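Local coordinates for protein SPD1 nuclease (Streptococcus pyogenes, PDB 2XGR) that is a prophage-encoded extracellular endonuclease of the His-Me finger clan that probably cleaves DNA with the help of a metal ion, at residues Trp115-Phe127 / Asn131-Trp143. Sequence-based numbering, arbitrary orientation. Where two conformers were deposited one is given.
Sequences WVMNRGHLVGYQF and NDEPRNLVAMTAW
Asn136 reaches across to Val123 with both ends of its amide: OD1 accepts from Val123 N at 3.0 Å, and ND2 gives an almost straight bond to Val123 O, also 3.0 Å, which it meets in the carbonyl plane on a lone pair. Followed outward from CB, the side chain sets CG anti to the backbone N (chi1 -166°), which carries the amide over to the turn after strand 119-121, where CG stands equally far from Val123 N and Val123 O. OD1 there also lies against Leu122 CB and takes a second hydrogen bond from Ser76, while ND2 passes 3.3 Å from CD2 of His121, whose ring stands nearly perpendicular to the amide. His121 NE2 is itself hydrogen-bonded to Leu130 O, in the loop just before 131-143. Strands 119-121 and 137-139 form a two-stranded antiparallel ribbon, with Gly120 and Val138 as the hydrogen-bonded pair; this is consistent with the antiparallel strand pair of the ββα-metal (His-Me) finger of this clan. Met140 packs on Met160 of helix 160-173. It also packs against Gly120, where the lack of a side chain lets SD come within 4.0 Å of Gly120 CA, and its CE ends 3.3 Å from His121 O. On the side bearing Leu137, the Arg119 guanidinium has CD1 of that leucine over the centre of one face, 3.5 Å above its plane. NH2 makes a long salt bridge of 3.7 Å to Asp132 OD2, and NH1 is linked through a water to Pro134 O. On the face of the ribbon that carries Val138, Leu122 CD2 touches both methyls of that valine, 3.8 Å from CG1 and nearly as close to CG2, and both residues pack on Pro185 of strand 178-186.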
loop_
_atom_site.group_PDB
_atom_site.type_symbol
_atom_site.label_atom_id
_atom_site.label_comp_id
_atom_site.label_asym_id
_atom_site.label_seq_id
_atom_site.Cartn_x
_atom_site.Cartn_y
_atom_site.Cartn_z
ATOM N N TRP A 115 1.079 -1.106 25.784
ATOM C CA TRP A 115 1.832 0.024 25.254
ATOM C C TRP A 115 1.038 0.878 24.232
ATOM O O TRP A 115 -0.060 0.510 23.817
ATOM C CB TRP A 115 3.136 -0.485 24.602
ATOM C CG TRP A 115 2.863 -1.465 23.494
ATOM C CD1 TRP A 115 2.839 -1.201 22.142
ATOM C CD2 TRP A 115 2.497 -2.849 23.640
ATOM N NE1 TRP A 115 2.512 -2.350 21.443
ATOM C CE2 TRP A 115 2.308 -3.375 22.336
ATOM C CE3 TRP A 115 2.345 -3.705 24.746
ATOM C CZ2 TRP A 115 1.972 -4.723 22.110
ATOM C CZ3 TRP A 115 1.992 -5.042 24.522
ATOM C CH2 TRP A 115 1.813 -5.536 23.212
ATOM N N VAL A 116 1.633 2.000 23.842
ATOM C CA VAL A 116 1.128 2.877 22.793
ATOM C C VAL A 116 1.524 2.305 21.418
ATOM O O VAL A 116 2.699 1.968 21.192
ATOM C CB VAL A 116 1.744 4.279 22.918
ATOM C CG1 VAL A 116 1.222 5.179 21.816
ATOM C CG2 VAL A 116 1.466 4.883 24.335
ATOM N N MET A 117 0.551 2.151 20.521
ATOM C CA MET A 117 0.858 1.587 19.196
ATOM C C MET A 117 1.802 2.496 18.416
ATOM O O MET A 117 1.798 3.719 18.593
ATOM C CB MET A 117 -0.436 1.405 18.431
ATOM C CG MET A 117 -1.295 0.218 18.905
ATOM S SD MET A 117 -2.778 0.267 17.839
ATOM C CE MET A 117 -2.119 -0.507 16.310
ATOM N N ASN A 118 2.629 1.890 17.548
ATOM C CA ASN A 118 3.578 2.647 16.756
ATOM C C ASN A 118 2.813 2.964 15.474
ATOM O O ASN A 118 1.798 2.318 15.229
ATOM C CB ASN A 118 4.767 1.732 16.385
ATOM C CG ASN A 118 5.653 1.405 17.586
ATOM O OD1 ASN A 118 5.773 0.236 17.997
ATOM N ND2 ASN A 118 6.171 2.440 18.216
ATOM N N ARG A 119 3.357 3.855 14.662
ATOM C CA ARG A 119 2.743 4.251 13.382
ATOM C C ARG A 119 3.515 3.672 12.167
ATOM O O ARG A 119 4.745 3.636 12.143
ATOM C CB ARG A 119 2.709 5.764 13.300
ATOM C CG ARG A 119 1.626 6.417 14.235
ATOM C CD ARG A 119 1.445 7.885 13.887
ATOM N NE ARG A 119 2.680 8.639 14.034
ATOM C CZ ARG A 119 2.898 9.857 13.518
ATOM N NH1 ARG A 119 1.969 10.492 12.791
ATOM N NH2 ARG A 119 4.068 10.460 13.746
ATOM N N GLY A 120 2.758 3.153 11.218
ATOM C CA GLY A 120 3.341 2.585 10.011
ATOM C C GLY A 120 2.902 3.380 8.793
ATOM O O GLY A 120 1.894 4.169 8.800
ATOM N N HIS A 121 3.670 3.234 7.711
ATOM C CA HIS A 121 3.381 3.994 6.535
ATOM C C HIS A 121 2.102 3.467 5.837
ATOM O O HIS A 121 1.791 2.277 5.929
ATOM C CB HIS A 121 4.504 3.759 5.491
ATOM C CG HIS A 121 5.720 4.622 5.729
ATOM N ND1 HIS A 121 6.418 4.588 6.914
ATOM C CD2 HIS A 121 6.375 5.495 4.934
ATOM C CE1 HIS A 121 7.422 5.450 6.858
ATOM N NE2 HIS A 121 7.440 5.982 5.659
ATOM N N LEU A 122 1.410 4.369 5.126
ATOM C CA LEU A 122 0.357 3.931 4.193
ATOM C C LEU A 122 1.057 3.430 2.893
ATOM O O LEU A 122 1.143 2.237 2.685
ATOM C CB LEU A 122 -0.639 5.063 3.901
ATOM C CG LEU A 122 -1.465 5.478 5.186
ATOM C CD1 LEU A 122 -2.401 6.713 4.783
ATOM C CD2 LEU A 122 -2.397 4.314 5.618
ATOM N N VAL A 123 1.621 4.342 2.107
ATOM C CA VAL A 123 2.477 3.924 0.987
ATOM C C VAL A 123 3.911 3.684 1.538
ATOM O O VAL A 123 4.467 4.567 2.179
ATOM C CB VAL A 123 2.470 4.969 -0.129
ATOM C CG1 VAL A 123 3.610 4.660 -1.165
ATOM C CG2 VAL A 123 1.136 4.929 -0.902
ATOM N N GLY A 124 4.455 2.457 1.404
ATOM C CA GLY A 124 5.772 2.192 2.007
ATOM C C GLY A 124 6.870 3.144 1.545
ATOM O O GLY A 124 6.892 3.685 0.397
ATOM N N TYR A 125 7.874 3.226 2.415
ATOM C CA TYR A 125 8.939 4.214 2.211
ATOM C C TYR A 125 9.645 4.149 0.871
ATOM O O TYR A 125 9.880 5.202 0.258
ATOM C CB TYR A 125 10.008 3.998 3.345
ATOM C CG TYR A 125 11.098 5.002 3.246
ATOM C CD1 TYR A 125 10.897 6.336 3.593
ATOM C CD2 TYR A 125 12.300 4.649 2.680
ATOM C CE1 TYR A 125 11.934 7.281 3.524
ATOM C CE2 TYR A 125 13.362 5.584 2.620
ATOM C CZ TYR A 125 13.135 6.898 2.972
ATOM O OH TYR A 125 14.160 7.830 2.872
ATOM N N GLN A 126 10.039 2.957 0.406
ATOM C CA GLN A 126 10.893 2.941 -0.786
ATOM C C GLN A 126 10.108 3.331 -2.026
ATOM O O GLN A 126 10.679 3.636 -3.071
ATOM C CB GLN A 126 11.546 1.572 -0.989
ATOM C CG GLN A 126 12.544 1.208 0.101
ATOM C CD GLN A 126 13.537 0.163 -0.349
ATOM O OE1 GLN A 126 14.712 0.151 0.108
ATOM N NE2 GLN A 126 13.099 -0.738 -1.160
ATOM N N PHE A 127 8.783 3.441 -1.910
ATOM C CA PHE A 127 8.033 3.969 -3.039
ATOM C C PHE A 127 7.998 5.465 -2.954
ATOM O O PHE A 127 8.203 6.144 -3.944
ATOM C CB PHE A 127 6.578 3.443 -3.086
ATOM C CG PHE A 127 6.475 1.962 -3.381
ATOM C CD1 PHE A 127 7.467 1.295 -4.158
ATOM C CD2 PHE A 127 5.382 1.243 -2.965
ATOM C CE1 PHE A 127 7.358 -0.095 -4.488
ATOM C CE2 PHE A 127 5.270 -0.151 -3.250
ATOM C CZ PHE A 127 6.234 -0.810 -4.033
ATOM N N ASN A 131 9.333 10.602 5.252
ATOM C CA ASN A 131 9.714 10.317 6.643
ATOM C C ASN A 131 8.831 11.203 7.521
ATOM O O ASN A 131 8.806 12.428 7.331
ATOM C CB ASN A 131 11.170 10.771 6.855
ATOM C CG ASN A 131 12.175 9.853 6.152
ATOM O OD1 ASN A 131 12.326 8.697 6.542
ATOM N ND2 ASN A 131 12.833 10.353 5.098
ATOM N N ASP A 132 8.166 10.581 8.486
ATOM C CA ASP A 132 7.380 11.315 9.492
ATOM C C ASP A 132 6.272 12.202 8.969
ATOM O O ASP A 132 5.932 13.177 9.631
ATOM C CB ASP A 132 8.275 12.151 10.423
ATOM C CG ASP A 132 8.272 11.617 11.845
ATOM O OD1 ASP A 132 9.286 10.960 12.220
ATOM O OD2 ASP A 132 7.248 11.825 12.572
ATOM N N GLU A 133 5.701 11.901 7.808
ATOM C CA GLU A 133 4.632 12.734 7.252
ATOM C C GLU A 133 3.302 12.184 7.771
ATOM O O GLU A 133 2.944 11.042 7.501
ATOM C CB GLU A 133 4.720 12.693 5.702
ATOM C CG GLU A 133 3.426 13.137 4.943
ATOM C CD GLU A 133 2.943 14.461 5.457
ATOM O OE1 GLU A 133 3.828 15.316 5.654
ATOM O OE2 GLU A 133 1.798 14.618 5.953
ATOM N N PRO A 134 2.549 12.971 8.590
ATOM C CA PRO A 134 1.415 12.330 9.233
ATOM C C PRO A 134 0.345 11.868 8.245
ATOM O O PRO A 134 -0.447 10.980 8.608
ATOM C CB PRO A 134 0.852 13.438 10.162
ATOM C CG PRO A 134 1.458 14.660 9.664
ATOM C CD PRO A 134 2.810 14.298 9.162
ATOM N N ARG A 135 0.238 12.542 7.108
ATOM C CA ARG A 135 -0.785 12.125 6.088
ATOM C C ARG A 135 -0.465 10.795 5.413
ATOM O O ARG A 135 -1.313 10.230 4.714
ATOM C CB ARG A 135 -0.885 13.135 4.985
ATOM C CG ARG A 135 -1.516 14.421 5.554
ATOM C CD ARG A 135 -1.297 15.508 4.504
ATOM N NE ARG A 135 -1.582 16.788 5.114
ATOM C CZ ARG A 135 -0.778 17.491 5.921
ATOM N NH1 ARG A 135 0.402 17.012 6.433
ATOM N NH2 ARG A 135 -1.190 18.725 6.208
ATOM N N ASN A 136 0.744 10.283 5.667
ATOM C CA ASN A 136 1.124 8.926 5.213
ATOM C C ASN A 136 1.396 7.960 6.375
ATOM O O ASN A 136 2.024 6.900 6.216
ATOM C CB ASN A 136 2.371 9.048 4.315
ATOM C CG ASN A 136 2.633 7.774 3.531
ATOM O OD1 ASN A 136 1.705 7.272 2.884
ATOM N ND2 ASN A 136 3.877 7.154 3.679
ATOM N N LEU A 137 0.852 8.244 7.581
ATOM C CA LEU A 137 1.094 7.382 8.728
ATOM C C LEU A 137 -0.228 7.069 9.441
ATOM O O LEU A 137 -1.040 7.984 9.601
ATOM C CB LEU A 137 2.021 8.080 9.757
ATOM C CG LEU A 137 3.484 8.272 9.305
ATOM C CD1 LEU A 137 4.249 9.215 10.241
ATOM C CD2 LEU A 137 4.177 6.896 9.211
ATOM N N VAL A 138 -0.385 5.842 9.910
ATOM C CA VAL A 138 -1.468 5.424 10.831
ATOM C C VAL A 138 -0.907 4.485 11.896
ATOM O O VAL A 138 0.073 3.741 11.674
ATOM C CB VAL A 138 -2.631 4.736 10.076
ATOM C CG1 VAL A 138 -3.251 5.697 9.044
ATOM C CG2 VAL A 138 -2.139 3.451 9.380
ATOM N N ALA A 139 -1.582 4.435 13.054
ATOM C CA ALA A 139 -1.277 3.461 14.056
ATOM C C ALA A 139 -1.450 2.080 13.450
ATOM O O ALA A 139 -2.516 1.775 12.916
ATOM C CB ALA A 139 -2.272 3.629 15.209
ATOM N N MET A 140 -0.448 1.206 13.566
ATOM C CA MET A 140 -0.469 -0.034 12.857
ATOM C C MET A 140 0.199 -1.113 13.722
ATOM O O MET A 140 1.244 -0.826 14.356
ATOM C CB MET A 140 0.366 0.160 11.546
ATOM C CG MET A 140 0.180 -0.943 10.622
ATOM S SD MET A 140 1.091 -0.586 9.075
ATOM C CE MET A 140 0.069 0.657 8.275
ATOM N N THR A 141 -0.360 -2.317 13.721
ATOM C CA THR A 141 0.341 -3.469 14.302
ATOM C C THR A 141 1.593 -3.833 13.517
ATOM O O THR A 141 1.684 -3.600 12.315
ATOM C CB THR A 141 -0.520 -4.720 14.451
ATOM O OG1 THR A 141 -0.875 -5.255 13.173
ATOM C CG2 THR A 141 -1.833 -4.399 15.309
ATOM N N ALA A 142 2.578 -4.392 14.232
ATOM C CA ALA A 142 3.793 -4.916 13.542
ATOM C C ALA A 142 3.422 -6.041 12.598
ATOM O O ALA A 142 3.931 -6.090 11.477
ATOM C CB ALA A 142 4.804 -5.444 14.664
ATOM N N TRP A 143 2.433 -6.866 12.984
ATOM C CA TRP A 143 1.886 -7.907 12.143
ATOM C C TRP A 143 1.404 -7.329 10.798
ATOM O O TRP A 143 1.794 -7.836 9.724
ATOM C CB TRP A 143 0.719 -8.660 12.894
ATOM C CG TRP A 143 0.182 -9.842 12.191
ATOM C CD1 TRP A 143 -0.997 -9.915 11.503
ATOM C CD2 TRP A 143 0.733 -11.152 12.174
ATOM N NE1 TRP A 143 -1.175 -11.176 10.994
ATOM C CE2 TRP A 143 -0.141 -11.966 11.413
ATOM C CE3 TRP A 143 1.865 -11.734 12.765
ATOM C CZ2 TRP A 143 0.089 -13.323 11.210
ATOM C CZ3 TRP A 143 2.077 -13.090 12.569
ATOM C CH2 TRP A 143 1.225 -13.849 11.769
HETATM O O HOH W 1 2.488 -0.869 16.720
HETATM O O HOH W 2 -0.630 10.631 11.308
#